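Local structure of sulfate transporter/antisigma-factor antagonist STAS (Planctomyces limnophilus, 3T6O) at residues S90-C93 against V94-Q98; R71-K74 against R75-D79. The protein probably acts as an anti-sigma-factor antagonist built on a STAS domain. All coordinates share one frame; numbering follows the deposited sequence. Where two conformers were deposited one is given.

Contact 1. Residues S90-C93 against V94-Q98; sequences SPYC and VEVLQ
S90 and V94 join the first turn of helix 91-97, where S90 O accepts from V94 N at 3.0 Å with an N-H...O angle of 155°. The i to i+4 ladder continues through P91 O to E95 N and Y92 O to V96 N, and ends across the segments in the straight bond from L97 N to C93 O, 2.8 Å and 170°. S90 is the N-cap: its OG accepts from C93 N at 3.2 Å, satisfying an amide that has no preceding turn to bond to. This short capped helix is the helical arm of the beta-alpha-beta unit 83-87, 91-97, 108-109 of the STAS domain. Among the side chains, Y92, in one of its two deposited conformers, has CG anti to its backbone N (chi1 177°). In that conformer V96 CG2 lies 3.5 Å obliquely from Y92 CE2, a contact that is therefore doubtful. The same V96 packs on V96 of the second subunit, and E95 OE1 bonds to S63 OG and S64 OG of that subunit, so this helix contributes to a subunit interface. On another side of the helix, L97 and C93 pack against F61. V94 stays close to the capped end, its CG2 lying 3.4 Å from S90 O.

Contact 2. Residues R71-K74 against R75-D79; sequences RGWK and RIKED
R71 and R75 run side by side and point the same way along helix 63-76, but their guanidinium planes are turned 78° apart. R75 extends from CG to NE and bends back at its last torsion (chi4 80°), which brings NH1 to R71 O at 3.1 Å. The carbonyl oxygen lies near the guanidinium plane, whereas NH1 stands above the carbonyl plane, away from the lone-pair directions. R71 NH2 and R75 NH2 come within 4.1 Å, a closeness that E95 of the third subunit probably offsets, since its OE2 forms salt bridges with R71 NE and R75 NH1. With an alanine at R75, this glutamate would probably lose one of its two arginine salt bridges, and R71 O its side-chain donor. Two residues further along, on a different side of the helix, K77 crosses W73 obliquely: its CD sits over one face of the indole, 3.6 Å from the six-membered ring's centroid and 20° off the normal, a CH-pi contact. Beyond it, K77 NZ forms a salt bridge with E78 OE2 at 2.9 Å. The backbone bonds here are mostly weak as the helix gives way to a type I turn, I76 to D79. Around it, W73 meets W106 edge-to-face near strand 108-109, while R71 and R75 pack on L40 of helix 29-41.

From the N terminus, the chain passes through strands 8-12 and 15-19, helix 29-41 and strand 50-54 before helix 63-76, whose final turns hold contact 2. Strand 83-87 follows, then helix 91-97 with contact 1. Each contact is local: contact 1 lies along one short helix, and contact 2 runs from helix 63-76 into a type I turn. They stand in series and neither nest nor cross; their nearest atoms are about 11 Å apart. Contact 2 ties its helix to helix 29-41 and to the loop carrying W106; contact 1 ties its helix to strand 60-61. E95 of another subunit, a residue of its contact 1, bridges to R71 and R75 of contact 2, so the two meet across the six-chain assembly.

Contact 1. Residues S90-C93 against V94-Q98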
ATOM      1  N   SER A  90      11.314 -11.404 -20.050  1.00 24.81           N
ATOM      2  CA  SER A  90      12.206 -10.745 -21.032  1.00 27.56           C
ATOM      3  C   SER A  90      13.338 -10.003 -20.323  1.00 28.98           C
ATOM      4  O   SER A  90      13.207  -9.659 -19.170  1.00 28.63           O
ATOM      5  CB  SER A  90      11.468  -9.741 -21.899  1.00 28.12           C
ATOM      6  OG  SER A  90      11.141  -8.596 -21.141  1.00 30.00           O
ATOM      7  N   PRO A  91      14.466  -9.768 -21.014  1.00 32.15           N
ATOM      8  CA  PRO A  91      15.558  -9.058 -20.361  1.00 33.69           C
ATOM      9  C   PRO A  91      15.179  -7.697 -19.779  1.00 34.46           C
ATOM     10  O   PRO A  91      15.691  -7.333 -18.721  1.00 35.27           O
ATOM     11  CB  PRO A  91      16.625  -8.918 -21.478  1.00 36.21           C
ATOM     12  CG  PRO A  91      16.381 -10.042 -22.386  1.00 35.67           C
ATOM     13  CD  PRO A  91      14.933 -10.528 -22.188  1.00 32.46           C
ATOM     14  N   TYR A  92      14.316  -6.948 -20.465  1.00 34.55           N
ATOM     15  CA  TYR A  92      13.876  -5.714 -19.910  0.50 33.97           C
ATOM     16  C   TYR A  92      13.073  -5.926 -18.613  1.00 32.91           C
ATOM     17  O   TYR A  92      13.281  -5.205 -17.641  1.00 33.17           O
ATOM     18  CB  TYR A  92      13.035  -4.938 -20.899  0.50 34.69           C
ATOM     19  CG  TYR A  92      12.536  -3.697 -20.254  0.50 33.35           C
ATOM     20  CD1 TYR A  92      13.388  -2.622 -20.033  0.50 34.62           C
ATOM     21  CD2 TYR A  92      11.244  -3.605 -19.813  0.50 30.97           C
ATOM     22  CE1 TYR A  92      12.936  -1.472 -19.410  0.50 32.40           C
ATOM     23  CE2 TYR A  92      10.785  -2.462 -19.208  0.50 30.25           C
ATOM     24  CZ  TYR A  92      11.634  -1.397 -19.004  0.50 30.90           C
ATOM     25  OH  TYR A  92      11.166  -0.263 -18.375  0.50 27.46           O
ATOM     26  N   CYS A  93      12.166  -6.909 -18.592  1.00 29.76           N
ATOM     27  CA  CYS A  93      11.347  -7.109 -17.453  1.00 27.85           C
ATOM     28  C   CYS A  93      12.202  -7.538 -16.257  1.00 27.10           C
ATOM     29  O   CYS A  93      11.884  -7.190 -15.100  1.00 25.60           O
ATOM     30  CB  CYS A  93      10.186  -8.082 -17.760  1.00 26.75           C
ATOM     31  SG  CYS A  93       8.949  -7.371 -18.953  1.00 31.17           S
ATOM     32  N   VAL A  94      13.308  -8.227 -16.528  1.00 27.44           N
ATOM     33  CA  VAL A  94      14.265  -8.568 -15.486  1.00 29.06           C
ATOM     34  C   VAL A  94      14.887  -7.279 -14.901  1.00 31.25           C
ATOM     35  O   VAL A  94      15.087  -7.183 -13.680  1.00 31.31           O
ATOM     36  CB  VAL A  94      15.382  -9.492 -15.985  1.00 30.44           C
ATOM     37  CG1 VAL A  94      16.409  -9.724 -14.870  1.00 32.73           C
ATOM     38  CG2 VAL A  94      14.826 -10.832 -16.453  1.00 28.54           C
ATOM     39  N   GLU A  95      15.135  -6.281 -15.745  1.00 33.15           N
ATOM     40  CA  GLU A  95      15.715  -4.995 -15.276  1.00 35.62           C
ATOM     41  C   GLU A  95      14.742  -4.280 -14.347  1.00 34.24           C
ATOM     42  O   GLU A  95      15.154  -3.632 -13.366  1.00 33.94           O
ATOM     43  CB  GLU A  95      16.054  -4.071 -16.451  1.00 38.51           C
ATOM     44  CG  GLU A  95      17.548  -4.087 -16.895  1.00 45.85           C
ATOM     45  CD  GLU A  95      18.344  -2.817 -16.493  1.00 54.02           C
ATOM     46  OE1 GLU A  95      18.843  -2.721 -15.343  1.00 57.84           O
ATOM     47  OE2 GLU A  95      18.514  -1.907 -17.340  1.00 60.18           O
ATOM     48  N   VAL A  96      13.449  -4.433 -14.638  1.00 31.37           N
ATOM     49  CA  VAL A  96      12.434  -3.829 -13.820  1.00 30.13           C
ATOM     50  C   VAL A  96      12.309  -4.633 -12.525  1.00 29.31           C
ATOM     51  O   VAL A  96      12.259  -4.067 -11.456  1.00 28.90           O
ATOM     52  CB  VAL A  96      11.119  -3.741 -14.534  1.00 29.71           C
ATOM     53  CG1 VAL A  96      10.025  -3.226 -13.574  1.00 30.13           C
ATOM     54  CG2 VAL A  96      11.224  -2.869 -15.772  1.00 29.49           C
ATOM     55  N   LEU A  97      12.287  -5.953 -12.617  1.00 27.39           N
ATOM     56  CA  LEU A  97      12.303  -6.776 -11.407  1.00 27.07           C
ATOM     57  C   LEU A  97      13.483  -6.513 -10.489  1.00 27.89           C
ATOM     58  O   LEU A  97      13.384  -6.691  -9.284  1.00 29.00           O
ATOM     59  CB  LEU A  97      12.276  -8.273 -11.772  1.00 26.00           C
ATOM     60  CG  LEU A  97      10.889  -8.746 -12.248  1.00 25.81           C
ATOM     61  CD1 LEU A  97      10.928 -10.119 -12.758  1.00 26.64           C
ATOM     62  CD2 LEU A  97       9.865  -8.632 -11.132  1.00 25.67           C
ATOM     63  N   GLN A  98      14.619  -6.164 -11.056  1.00 28.36           N
ATOM     64  CA  GLN A  98      15.804  -5.858 -10.269  1.00 30.97           C
ATOM     65  C   GLN A  98      15.623  -4.605  -9.371  1.00 32.49           C
ATOM     66  O   GLN A  98      16.416  -4.403  -8.471  1.00 33.79           O
ATOM     67  CB  GLN A  98      17.032  -5.678 -11.182  1.00 32.52           C
ATOM     68  CG  GLN A  98      17.614  -6.992 -11.710  1.00 34.22           C
ATOM     69  CD  GLN A  98      18.658  -6.813 -12.795  1.00 40.19           C
ATOM     70  OE1 GLN A  98      19.165  -7.803 -13.345  1.00 45.66           O
ATOM     71  NE2 GLN A  98      18.999  -5.564 -13.110  1.00 41.94           N
TER

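Contact 2. Residues R71-K74 against R75-D79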
ATOM      1  N   ARG A  71      -0.009  -9.730  -4.328  1.00 19.78           N
ATOM      2  CA  ARG A  71      -1.304 -10.150  -3.784  1.00 20.68           C
ATOM      3  C   ARG A  71      -1.535 -11.624  -3.987  1.00 19.98           C
ATOM      4  O   ARG A  71      -2.086 -12.298  -3.107  1.00 23.11           O
ATOM      5  CB  ARG A  71      -2.477  -9.356  -4.378  1.00 20.99           C
ATOM      6  CG  ARG A  71      -2.444  -7.896  -4.073  1.00 22.87           C
ATOM      7  CD  ARG A  71      -3.546  -7.151  -4.836  1.00 25.00           C
ATOM      8  NE  ARG A  71      -4.834  -7.508  -4.312  1.00 25.11           N
ATOM      9  CZ  ARG A  71      -6.010  -7.275  -4.894  1.00 28.58           C
ATOM     10  NH1 ARG A  71      -6.074  -6.684  -6.082  1.00 30.37           N
ATOM     11  NH2 ARG A  71      -7.132  -7.626  -4.259  1.00 26.80           N
ATOM     12  N   GLY A  72      -1.168 -12.122  -5.149  1.00 18.99           N
ATOM     13  CA  GLY A  72      -1.274 -13.549  -5.452  1.00 18.75           C
ATOM     14  C   GLY A  72      -0.347 -14.323  -4.539  1.00 19.12           C
ATOM     15  O   GLY A  72      -0.748 -15.284  -3.888  1.00 19.98           O
ATOM     16  N   TRP A  73       0.893 -13.877  -4.468  1.00 18.62           N
ATOM     17  CA  TRP A  73       1.877 -14.564  -3.648  1.00 19.21           C
ATOM     18  C   TRP A  73       1.463 -14.651  -2.180  1.00 20.99           C
ATOM     19  O   TRP A  73       1.642 -15.700  -1.562  1.00 19.64           O
ATOM     20  CB  TRP A  73       3.264 -13.915  -3.834  1.00 19.63           C
ATOM     21  CG  TRP A  73       4.278 -14.319  -2.810  1.00 22.03           C
ATOM     22  CD1 TRP A  73       4.923 -15.522  -2.695  1.00 23.21           C
ATOM     23  CD2 TRP A  73       4.759 -13.502  -1.762  1.00 25.97           C
ATOM     24  NE1 TRP A  73       5.781 -15.499  -1.630  1.00 27.37           N
ATOM     25  CE2 TRP A  73       5.685 -14.273  -1.021  1.00 29.43           C
ATOM     26  CE3 TRP A  73       4.457 -12.206  -1.337  1.00 29.05           C
ATOM     27  CZ2 TRP A  73       6.327 -13.780   0.109  1.00 31.89           C
ATOM     28  CZ3 TRP A  73       5.103 -11.703  -0.208  1.00 33.40           C
ATOM     29  CH2 TRP A  73       6.034 -12.486   0.496  1.00 35.04           C
ATOM     30  N   LYS A  74       0.895 -13.557  -1.619  1.00 21.61           N
ATOM     31  CA  LYS A  74       0.465 -13.550  -0.208  1.00 24.24           C
ATOM     32  C   LYS A  74      -0.637 -14.588   0.067  1.00 25.02           C
ATOM     33  O   LYS A  74      -0.771 -15.108   1.190  1.00 26.64           O
ATOM     34  CB  LYS A  74      -0.039 -12.147   0.212  1.00 24.80           C
ATOM     35  CG  LYS A  74       1.057 -11.110   0.347  1.00 26.82           C
ATOM     36  CD  LYS A  74       0.539  -9.770   0.851  1.00 32.57           C
ATOM     37  CE  LYS A  74       1.651  -8.722   0.759  1.00 35.49           C
ATOM     38  NZ  LYS A  74       1.304  -7.316   1.131  1.00 39.00           N
ATOM     39  N   ARG A  75      -1.438 -14.859  -0.947  1.00 23.96           N
ATOM     40  CA  ARG A  75      -2.479 -15.855  -0.823  1.00 26.67           C
ATOM     41  C   ARG A  75      -1.911 -17.260  -0.750  1.00 28.36           C
ATOM     42  O   ARG A  75      -2.489 -18.116  -0.089  1.00 31.59           O
ATOM     43  CB  ARG A  75      -3.508 -15.748  -1.967  1.00 24.95           C
ATOM     44  CG  ARG A  75      -4.559 -14.686  -1.673  1.00 25.12           C
ATOM     45  CD  ARG A  75      -5.150 -14.135  -2.923  1.00 24.32           C
ATOM     46  NE  ARG A  75      -6.246 -13.212  -2.663  1.00 25.70           N
ATOM     47  CZ  ARG A  75      -6.083 -11.937  -2.317  1.00 27.31           C
ATOM     48  NH1 ARG A  75      -4.872 -11.426  -2.189  1.00 28.85           N
ATOM     49  NH2 ARG A  75      -7.128 -11.174  -2.139  1.00 27.77           N
ATOM     50  N   ILE A  76      -0.805 -17.520  -1.419  1.00 28.56           N
ATOM     51  CA  ILE A  76      -0.273 -18.874  -1.370  1.00 29.41           C
ATOM     52  C   ILE A  76       0.944 -19.074  -0.443  1.00 30.79           C
ATOM     53  O   ILE A  76       1.256 -20.205  -0.103  1.00 31.19           O
ATOM     54  CB  ILE A  76      -0.006 -19.401  -2.767  1.00 28.17           C
ATOM     55  CG1 ILE A  76       1.302 -18.936  -3.292  1.00 26.05           C
ATOM     56  CG2 ILE A  76      -1.160 -19.035  -3.822  1.00 28.75           C
ATOM     57  CD1 ILE A  76       1.586 -19.634  -4.554  1.00 25.09           C
ATOM     58  N   LYS A  77       1.579 -17.992   0.007  1.00 31.88           N
ATOM     59  CA  LYS A  77       2.868 -18.098   0.700  1.00 34.19           C
ATOM     60  C   LYS A  77       2.839 -18.814   2.044  1.00 38.12           C
ATOM     61  O   LYS A  77       3.886 -19.286   2.478  1.00 39.48           O
ATOM     62  CB  LYS A  77       3.523 -16.733   0.897  1.00 34.57           C
ATOM     63  CG  LYS A  77       2.955 -15.911   2.028  1.00 36.63           C
ATOM     64  CD  LYS A  77       3.683 -14.579   2.182  1.00 39.67           C
ATOM     65  CE  LYS A  77       3.556 -14.029   3.610  1.00 44.43           C
ATOM     66  NZ  LYS A  77       4.760 -14.448   4.427  1.00 47.74           N
ATOM     67  N   GLU A  78       1.706 -18.940   2.726  1.00 40.19           N
ATOM     68  CA  GLU A  78       1.804 -19.676   3.990  1.00 45.45           C
ATOM     69  C   GLU A  78       1.845 -21.217   3.869  1.00 46.84           C
ATOM     70  O   GLU A  78       2.053 -21.906   4.869  1.00 48.73           O
ATOM     71  CB  GLU A  78       0.784 -19.194   5.026  1.00 48.32           C
ATOM     72  CG  GLU A  78       1.024 -17.737   5.534  1.00 52.21           C
ATOM     73  CD  GLU A  78       2.455 -17.476   6.041  1.00 57.86           C
ATOM     74  OE1 GLU A  78       2.899 -18.169   7.000  1.00 63.13           O
ATOM     75  OE2 GLU A  78       3.119 -16.561   5.488  1.00 58.61           O
ATOM     76  N   ASP A  79       1.677 -21.765   2.662  1.00 45.49           N
ATOM     77  CA  ASP A  79       1.849 -23.197   2.485  1.00 47.16           C
ATOM     78  C   ASP A  79       3.332 -23.557   2.646  1.00 49.90           C
ATOM     79  O   ASP A  79       4.188 -22.956   2.005  1.00 49.46           O
ATOM     80  CB  ASP A  79       1.392 -23.626   1.089  1.00 44.84           C
ATOM     81  CG  ASP A  79      -0.054 -23.310   0.825  1.00 42.60           C
ATOM     82  OD1 ASP A  79      -0.761 -22.802   1.729  1.00 38.38           O
ATOM     83  OD2 ASP A  79      -0.477 -23.559  -0.308  1.00 39.05           O
TER